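Local coordinates for protein single-stranded-DNA-specific exonuclease RecJ (Thermus thermophilus, PDB 2ZXR) that degrades single-stranded DNA exonucleolytically in the 5' to 3' direction, using divalent metal ions, with no detectable activity on single-stranded RNA, at residues Phe540-Ala549 / Leu597-Glu608; Trp588-Leu597 / Phe646-Trp654. All blocks are in the same frame, centred on the assembly; numbering follows the deposited sequence.

Interaction 1. Residues Phe540-Ala549 / Leu597-Glu608; sequences FAYPLPLLEA and LGRRVEVALGRE
An outer strand of the parallel five-stranded sheet in the RecJ C-terminal domain, Ala541-Pro543, pairs here with Val601-Glu602-Val603. Four backbone bonds alternate between the strands: Val601 N reaches Phe540 O at 2.8 Å, Tyr542 N reaches Val601 O, Val603 N reaches Tyr542 O, and Leu544 N reaches Val603 O at 2.8 Å. The short strand axes run in the same sense but are twisted by 37°. On the face carrying Tyr542 and Glu602, the guanidinium of Arg600 lies flat on the phenol ring in a cation-pi stack: CZ stands 3.8 Å from the Tyr542 ring centroid, the planes are 19° apart, and NE comes closest, above Tyr542 CE1. Although its CB points away from 540-549, the Arg600 chain bends back at chi2 to cover the ring. Val601 O meets the same ring in plane, at its edge. A water lies within hydrogen-bonding distance of both Glu602 OE2 and Pro543 O, bridging them, while Glu602 OE1 forms a salt bridge with Arg552. The other face is apolar: Ala541 CB touches Val603 CG2 at 4.1 Å, and helix 643-655 packs beneath through Phe646 on Pro543. The edge strand passes into the helix that begins after N-cap Pro545, a beta-alpha connection, and the helix's first turn settles over Ala604, whose CB lies only 3.3 Å from Ala549 CB, tighter than usual. Leu546 CD1 packs near Leu605 O, and a second water joins Leu546 N to Gly606 O. At the opposite end Leu597 CD2 sits over a face of Phe540, 4.0 Å from the ring centroid. Phe540 CG is wedged between its own N and carbonyl carbon (chi1 71°), which places the ring against Leu597, Leu650 and Leu651.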
# COMPACT_ATOMS: atom_id res chain seq x y z
N PHE A 540 10.74 -24.29 17.33
CA PHE A 540 11.34 -25.54 17.77
C PHE A 540 12.69 -25.20 18.42
O PHE A 540 13.21 -25.96 19.25
CB PHE A 540 11.52 -26.54 16.59
CG PHE A 540 12.60 -26.15 15.61
CD1 PHE A 540 13.93 -26.46 15.86
CD2 PHE A 540 12.28 -25.43 14.45
CE1 PHE A 540 14.94 -26.05 14.96
CE2 PHE A 540 13.26 -25.01 13.55
CZ PHE A 540 14.61 -25.32 13.80
N ALA A 541 13.25 -24.04 18.09
CA ALA A 541 14.52 -23.60 18.66
C ALA A 541 14.27 -22.32 19.47
O ALA A 541 13.76 -21.31 18.95
CB ALA A 541 15.53 -23.38 17.56
N TYR A 542 14.64 -22.37 20.75
CA TYR A 542 14.44 -21.28 21.69
C TYR A 542 15.71 -20.64 22.18
O TYR A 542 16.46 -21.23 22.96
CB TYR A 542 13.65 -21.80 22.89
CG TYR A 542 12.27 -22.27 22.50
CD1 TYR A 542 12.10 -23.44 21.76
CD2 TYR A 542 11.14 -21.52 22.84
CE1 TYR A 542 10.83 -23.85 21.37
CE2 TYR A 542 9.87 -21.93 22.44
CZ TYR A 542 9.72 -23.08 21.71
OH TYR A 542 8.46 -23.46 21.32
N PRO A 543 15.97 -19.39 21.73
CA PRO A 543 17.17 -18.65 22.13
C PRO A 543 17.29 -18.53 23.63
O PRO A 543 16.32 -18.20 24.32
CB PRO A 543 16.98 -17.27 21.47
CG PRO A 543 16.20 -17.59 20.24
CD PRO A 543 15.19 -18.64 20.73
N LEU A 544 18.51 -18.76 24.11
CA LEU A 544 18.84 -18.65 25.52
C LEU A 544 20.19 -17.93 25.55
O LEU A 544 21.08 -18.25 24.77
CB LEU A 544 18.99 -20.03 26.14
CG LEU A 544 19.33 -20.16 27.63
CD1 LEU A 544 18.14 -19.75 28.48
CD2 LEU A 544 19.70 -21.61 27.93
N PRO A 545 20.35 -16.93 26.44
CA PRO A 545 21.60 -16.17 26.58
C PRO A 545 22.77 -17.12 26.88
O PRO A 545 22.60 -18.09 27.61
CB PRO A 545 21.31 -15.24 27.74
CG PRO A 545 19.81 -15.01 27.62
CD PRO A 545 19.31 -16.41 27.33
N LEU A 546 23.94 -16.83 26.31
CA LEU A 546 25.11 -17.69 26.53
C LEU A 546 25.44 -17.93 28.00
O LEU A 546 25.79 -19.05 28.40
CB LEU A 546 26.35 -17.12 25.84
CG LEU A 546 27.58 -18.03 26.04
CD1 LEU A 546 27.32 -19.37 25.38
CD2 LEU A 546 28.83 -17.39 25.42
N LEU A 547 25.35 -16.88 28.82
CA LEU A 547 25.65 -17.02 30.24
C LEU A 547 24.74 -18.09 30.85
O LEU A 547 25.21 -18.98 31.55
CB LEU A 547 25.44 -15.70 30.98
CG LEU A 547 26.31 -14.54 30.51
CD1 LEU A 547 25.88 -13.26 31.22
CD2 LEU A 547 27.77 -14.86 30.79
N GLU A 548 23.45 -17.99 30.60
CA GLU A 548 22.53 -18.98 31.15
C GLU A 548 22.85 -20.37 30.64
O GLU A 548 22.82 -21.33 31.40
CB GLU A 548 21.08 -18.64 30.81
CG GLU A 548 20.52 -17.50 31.62
CD GLU A 548 19.06 -17.24 31.29
OE1 GLU A 548 18.28 -18.21 31.25
OE2 GLU A 548 18.71 -16.06 31.07
N ALA A 549 23.15 -20.50 29.35
CA ALA A 549 23.44 -21.80 28.78
C ALA A 549 24.67 -22.46 29.41
O ALA A 549 24.65 -23.67 29.70
CB ALA A 549 23.63 -21.69 27.26
N LEU A 597 15.23 -31.70 13.26
CA LEU A 597 13.85 -31.33 13.57
C LEU A 597 13.16 -32.33 14.50
O LEU A 597 13.72 -33.37 14.81
CB LEU A 597 13.07 -31.16 12.26
CG LEU A 597 13.66 -30.10 11.30
CD1 LEU A 597 12.78 -29.95 10.07
CD2 LEU A 597 13.77 -28.76 12.03
N GLY A 598 11.94 -32.01 14.92
CA GLY A 598 11.26 -32.89 15.86
C GLY A 598 12.14 -32.92 17.10
O GLY A 598 12.45 -33.97 17.66
N ARG A 599 12.53 -31.73 17.54
CA ARG A 599 13.43 -31.54 18.66
C ARG A 599 12.90 -30.77 19.85
O ARG A 599 12.67 -31.34 20.92
CB ARG A 599 14.69 -30.81 18.16
CG ARG A 599 15.67 -31.67 17.40
CD ARG A 599 16.63 -32.36 18.37
NE ARG A 599 15.92 -33.04 19.45
CZ ARG A 599 16.46 -33.33 20.63
NH1 ARG A 599 17.73 -33.00 20.86
NH2 ARG A 599 15.75 -33.95 21.57
N ARG A 600 12.72 -29.48 19.65
CA ARG A 600 12.29 -28.55 20.70
C ARG A 600 13.51 -28.44 21.60
O ARG A 600 13.74 -29.25 22.52
CB ARG A 600 11.10 -29.06 21.49
CG ARG A 600 10.27 -27.92 22.13
CD ARG A 600 11.05 -27.11 23.17
NE ARG A 600 10.23 -26.09 23.85
CZ ARG A 600 10.64 -25.32 24.86
NH1 ARG A 600 9.81 -24.43 25.40
NH2 ARG A 600 11.87 -25.43 25.34
N VAL A 601 14.33 -27.44 21.29
CA VAL A 601 15.57 -27.24 22.02
C VAL A 601 15.81 -25.79 22.39
O VAL A 601 15.14 -24.88 21.89
CB VAL A 601 16.75 -27.73 21.16
CG1 VAL A 601 16.62 -29.23 20.93
CG2 VAL A 601 16.78 -26.99 19.81
N GLU A 602 16.78 -25.58 23.28
CA GLU A 602 17.15 -24.24 23.70
C GLU A 602 18.50 -24.01 23.08
O GLU A 602 19.39 -24.87 23.16
CB GLU A 602 17.20 -24.15 25.22
CG GLU A 602 15.82 -24.30 25.80
CD GLU A 602 15.83 -24.12 27.29
OE1 GLU A 602 15.72 -25.14 27.99
OE2 GLU A 602 15.95 -22.97 27.75
N VAL A 603 18.65 -22.86 22.44
CA VAL A 603 19.88 -22.59 21.73
C VAL A 603 20.56 -21.33 22.17
O VAL A 603 19.95 -20.27 22.30
CB VAL A 603 19.61 -22.53 20.22
CG1 VAL A 603 20.90 -22.31 19.45
CG2 VAL A 603 18.90 -23.80 19.78
N ALA A 604 21.86 -21.45 22.40
CA ALA A 604 22.67 -20.32 22.78
C ALA A 604 23.78 -20.27 21.73
O ALA A 604 24.07 -21.27 21.07
CB ALA A 604 23.27 -20.55 24.18
N LEU A 605 24.37 -19.10 21.54
CA LEU A 605 25.45 -18.97 20.57
C LEU A 605 26.64 -18.57 21.38
O LEU A 605 27.63 -19.31 21.52
CB LEU A 605 25.14 -17.87 19.58
CG LEU A 605 23.92 -18.08 18.69
CD1 LEU A 605 23.67 -16.79 17.91
CD2 LEU A 605 24.15 -19.29 17.78
N GLY A 606 26.52 -17.39 21.95
CA GLY A 606 27.57 -16.84 22.76
C GLY A 606 27.58 -15.33 22.82
O GLY A 606 26.58 -14.65 22.57
N ARG A 607 28.75 -14.82 23.20
CA ARG A 607 29.02 -13.41 23.35
C ARG A 607 30.44 -13.24 22.81
O ARG A 607 30.81 -12.17 22.28
CB ARG A 607 28.94 -13.03 24.84
CG ARG A 607 29.01 -11.53 25.14
CD ARG A 607 27.99 -10.75 24.33
NE ARG A 607 28.44 -10.55 22.96
CZ ARG A 607 27.75 -9.89 22.03
NH1 ARG A 607 26.57 -9.36 22.33
NH2 ARG A 607 28.25 -9.75 20.81
N GLU A 608 31.23 -14.31 22.94
CA GLU A 608 32.62 -14.36 22.45
C GLU A 608 32.81 -15.74 21.81
O GLU A 608 33.92 -16.11 21.43
CB GLU A 608 33.63 -14.17 23.60
CG GLU A 608 33.36 -12.97 24.50
CD GLU A 608 32.20 -13.19 25.45
OE1 GLU A 608 31.78 -12.23 26.14
OE2 GLU A 608 31.70 -14.34 25.51
O HOH W 1 15.22 -20.66 25.94
O HOH W 2 24.25 -14.12 24.66

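Interaction 2. Residues Trp588-Leu597 / Phe646-Trp654; sequences WLGLPPRPVL and FSEALLAYW
The irregular, proline-rich segment Trp588-Leu597 runs past one side of the helix Phe646-Trp654, its backbone coming nearest at Arg594, whose CA is 5.6 Å from Trp654 CA; between Leu591 CA and Leu650 CA the gap is 8.4 Å. The largest single share of the burial falls on Trp654, whose indole swings beside its backbone N (chi1 -55°) into the bend of the loop. Pro595 covers one indole face: its CA lies 3.4 Å from the centroid of the five-membered ring, 12° off the normal, a CH-pi contact, and its CB approaches CD1. The backbone of Arg594 covers the same face above the six-membered ring, Leu650 CD1 of the same helix lies against the opposite face, and Pro592 adjoins the edge. Nearer the start of the loop, Leu591 CD1 rests over a face of Tyr653, 3.9 Å from the centroid, while its CD2 turns to Leu650 CD1. Trp588 CZ3 approaches Leu650 CD2 at 4.3 Å, and Leu597 CD2 meets Leu651 CD2 at 3.8 Å. The one polar link is a water donating to both Pro593 O and Trp654 O, 2.9 and 2.8 Å away. Shape and dispersion therefore hold this loop to the helix, and Trp654 NE1, buried without any modelled partner, probably pays a desolvation cost for the indole's packing.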
# COMPACT_ATOMS: atom_id res chain seq x y z
N TRP A 588 21.71 -26.41 23.16
CA TRP A 588 22.76 -26.27 22.14
C TRP A 588 23.58 -25.04 22.39
O TRP A 588 23.06 -24.00 22.82
CB TRP A 588 22.15 -26.18 20.72
CG TRP A 588 21.37 -27.39 20.21
CD1 TRP A 588 21.26 -28.63 20.81
CD2 TRP A 588 20.63 -27.48 18.98
NE1 TRP A 588 20.51 -29.48 20.02
CE2 TRP A 588 20.11 -28.80 18.89
CE3 TRP A 588 20.37 -26.58 17.94
CZ2 TRP A 588 19.33 -29.22 17.81
CZ3 TRP A 588 19.59 -27.01 16.86
CH2 TRP A 588 19.09 -28.32 16.81
N LEU A 589 24.87 -25.12 22.11
CA LEU A 589 25.76 -23.99 22.31
C LEU A 589 26.22 -23.47 20.95
O LEU A 589 27.08 -22.61 20.87
CB LEU A 589 26.97 -24.41 23.14
CG LEU A 589 26.66 -24.91 24.54
CD1 LEU A 589 27.97 -25.27 25.26
CD2 LEU A 589 25.92 -23.82 25.32
N GLY A 590 25.65 -24.03 19.89
CA GLY A 590 26.02 -23.63 18.56
C GLY A 590 25.02 -24.25 17.63
O GLY A 590 24.07 -24.91 18.07
N LEU A 591 25.24 -24.05 16.33
CA LEU A 591 24.32 -24.53 15.32
C LEU A 591 24.78 -25.81 14.63
O LEU A 591 25.93 -25.91 14.20
CB LEU A 591 24.12 -23.44 14.24
CG LEU A 591 23.79 -22.04 14.76
CD1 LEU A 591 23.57 -21.09 13.59
CD2 LEU A 591 22.54 -22.11 15.62
N PRO A 592 23.90 -26.81 14.54
CA PRO A 592 24.39 -28.01 13.86
C PRO A 592 24.57 -27.75 12.36
O PRO A 592 24.04 -26.78 11.81
CB PRO A 592 23.32 -29.07 14.16
CG PRO A 592 22.12 -28.29 14.57
CD PRO A 592 22.65 -27.07 15.27
N PRO A 593 25.35 -28.60 11.68
CA PRO A 593 25.58 -28.43 10.25
C PRO A 593 24.35 -28.70 9.38
O PRO A 593 24.14 -28.03 8.36
CB PRO A 593 26.71 -29.41 9.96
CG PRO A 593 26.43 -30.53 10.95
CD PRO A 593 26.12 -29.74 12.21
N ARG A 594 23.54 -29.68 9.77
CA ARG A 594 22.35 -30.02 9.01
C ARG A 594 21.12 -30.02 9.89
O ARG A 594 21.22 -30.10 11.10
CB ARG A 594 22.55 -31.38 8.34
CG ARG A 594 23.59 -31.34 7.23
CD ARG A 594 24.29 -32.66 6.99
NE ARG A 594 25.00 -33.13 8.18
CZ ARG A 594 24.52 -34.03 9.03
NH1 ARG A 594 23.33 -34.58 8.83
NH2 ARG A 594 25.23 -34.37 10.10
N PRO A 595 19.94 -29.95 9.28
CA PRO A 595 18.73 -29.94 10.11
C PRO A 595 18.56 -31.05 11.14
O PRO A 595 18.96 -32.21 10.94
CB PRO A 595 17.60 -29.91 9.08
CG PRO A 595 18.25 -30.37 7.79
CD PRO A 595 19.62 -29.80 7.86
N VAL A 596 17.97 -30.66 12.26
CA VAL A 596 17.65 -31.57 13.35
C VAL A 596 16.28 -31.09 13.82
O VAL A 596 16.17 -30.18 14.65
CB VAL A 596 18.68 -31.46 14.48
CG1 VAL A 596 18.36 -32.49 15.56
CG2 VAL A 596 20.09 -31.69 13.93
N LEU A 597 15.23 -31.70 13.26
CA LEU A 597 13.85 -31.33 13.57
C LEU A 597 13.16 -32.33 14.50
O LEU A 597 13.72 -33.37 14.81
CB LEU A 597 13.07 -31.16 12.26
CG LEU A 597 13.66 -30.10 11.30
CD1 LEU A 597 12.78 -29.95 10.07
CD2 LEU A 597 13.77 -28.76 12.03
N PHE A 646 13.63 -17.04 14.94
CA PHE A 646 14.92 -17.71 15.07
C PHE A 646 14.80 -19.09 14.43
O PHE A 646 15.68 -19.51 13.68
CB PHE A 646 15.28 -17.87 16.53
CG PHE A 646 16.60 -18.48 16.75
CD1 PHE A 646 17.76 -17.76 16.51
CD2 PHE A 646 16.70 -19.81 17.16
CE1 PHE A 646 18.99 -18.34 16.68
CE2 PHE A 646 17.94 -20.39 17.33
CZ PHE A 646 19.08 -19.66 17.09
N SER A 647 13.70 -19.78 14.76
CA SER A 647 13.45 -21.11 14.20
C SER A 647 13.35 -21.01 12.69
O SER A 647 13.89 -21.83 11.97
CB SER A 647 12.14 -21.70 14.75
OG SER A 647 12.23 -22.04 16.12
N GLU A 648 12.63 -20.01 12.20
CA GLU A 648 12.46 -19.87 10.77
C GLU A 648 13.79 -19.61 10.11
O GLU A 648 14.14 -20.21 9.07
CB GLU A 648 11.49 -18.71 10.45
CG GLU A 648 11.37 -18.45 8.98
CD GLU A 648 10.45 -17.29 8.67
OE1 GLU A 648 10.57 -16.22 9.33
OE2 GLU A 648 9.61 -17.45 7.77
N ALA A 649 14.54 -18.70 10.72
CA ALA A 649 15.85 -18.31 10.22
C ALA A 649 16.82 -19.48 10.22
O ALA A 649 17.69 -19.58 9.35
CB ALA A 649 16.40 -17.18 11.08
N LEU A 650 16.67 -20.36 11.21
CA LEU A 650 17.55 -21.51 11.31
C LEU A 650 17.28 -22.44 10.13
O LEU A 650 18.21 -22.97 9.54
CB LEU A 650 17.35 -22.23 12.65
CG LEU A 650 18.22 -23.47 12.89
CD1 LEU A 650 19.68 -23.17 12.56
CD2 LEU A 650 18.09 -23.91 14.33
N LEU A 651 16.01 -22.63 9.78
CA LEU A 651 15.69 -23.48 8.63
C LEU A 651 16.34 -22.91 7.36
O LEU A 651 16.91 -23.65 6.55
CB LEU A 651 14.19 -23.56 8.42
CG LEU A 651 13.38 -24.17 9.57
CD1 LEU A 651 11.92 -24.34 9.09
CD2 LEU A 651 13.96 -25.54 9.97
N ALA A 652 16.29 -21.60 7.17
CA ALA A 652 16.89 -21.01 5.97
C ALA A 652 18.40 -21.22 6.06
O ALA A 652 19.07 -21.46 5.05
CB ALA A 652 16.55 -19.50 5.87
N TYR A 653 18.92 -21.12 7.29
CA TYR A 653 20.34 -21.30 7.54
C TYR A 653 20.82 -22.69 7.10
O TYR A 653 21.87 -22.80 6.47
CB TYR A 653 20.65 -21.09 9.02
CG TYR A 653 22.11 -21.32 9.38
CD1 TYR A 653 23.08 -20.37 9.08
CD2 TYR A 653 22.52 -22.49 10.02
CE1 TYR A 653 24.42 -20.59 9.39
CE2 TYR A 653 23.87 -22.72 10.33
CZ TYR A 653 24.81 -21.75 10.01
OH TYR A 653 26.15 -21.97 10.29
N TRP A 654 20.07 -23.74 7.43
CA TRP A 654 20.47 -25.10 7.02
C TRP A 654 20.52 -25.09 5.48
O TRP A 654 21.45 -25.60 4.88
CB TRP A 654 19.44 -26.18 7.37
CG TRP A 654 18.96 -26.34 8.78
CD1 TRP A 654 17.65 -26.55 9.19
CD2 TRP A 654 19.75 -26.43 9.96
NE1 TRP A 654 17.59 -26.75 10.54
CE2 TRP A 654 18.86 -26.68 11.04
CE3 TRP A 654 21.11 -26.31 10.22
CZ2 TRP A 654 19.29 -26.83 12.36
CZ3 TRP A 654 21.53 -26.45 11.50
CH2 TRP A 654 20.62 -26.70 12.57
O HOH W 3 22.83 -27.82 5.78

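From the N-terminal side, the chain lays down 540-549, crosses the sheet by way of 558-560 and 578-579, and reaches 588-597; strand 601-603 then returns beside 541-543, so interaction 1 closes a loop of 47 residues. Helix 643-655 comes last and, in interaction 2, closes a second loop of 48 residues onto 588-597. The segments alternate, so the two closures cross, sharing Leu597. They also touch: Trp588 probably hydrogen-bonds through its backbone to Glu602 and Ala604, and Pro543 packs on Phe646. Together they tie the parallel sheet's outer strand, its neighbours and the C-terminal helix into one domain, away from the magnesium site.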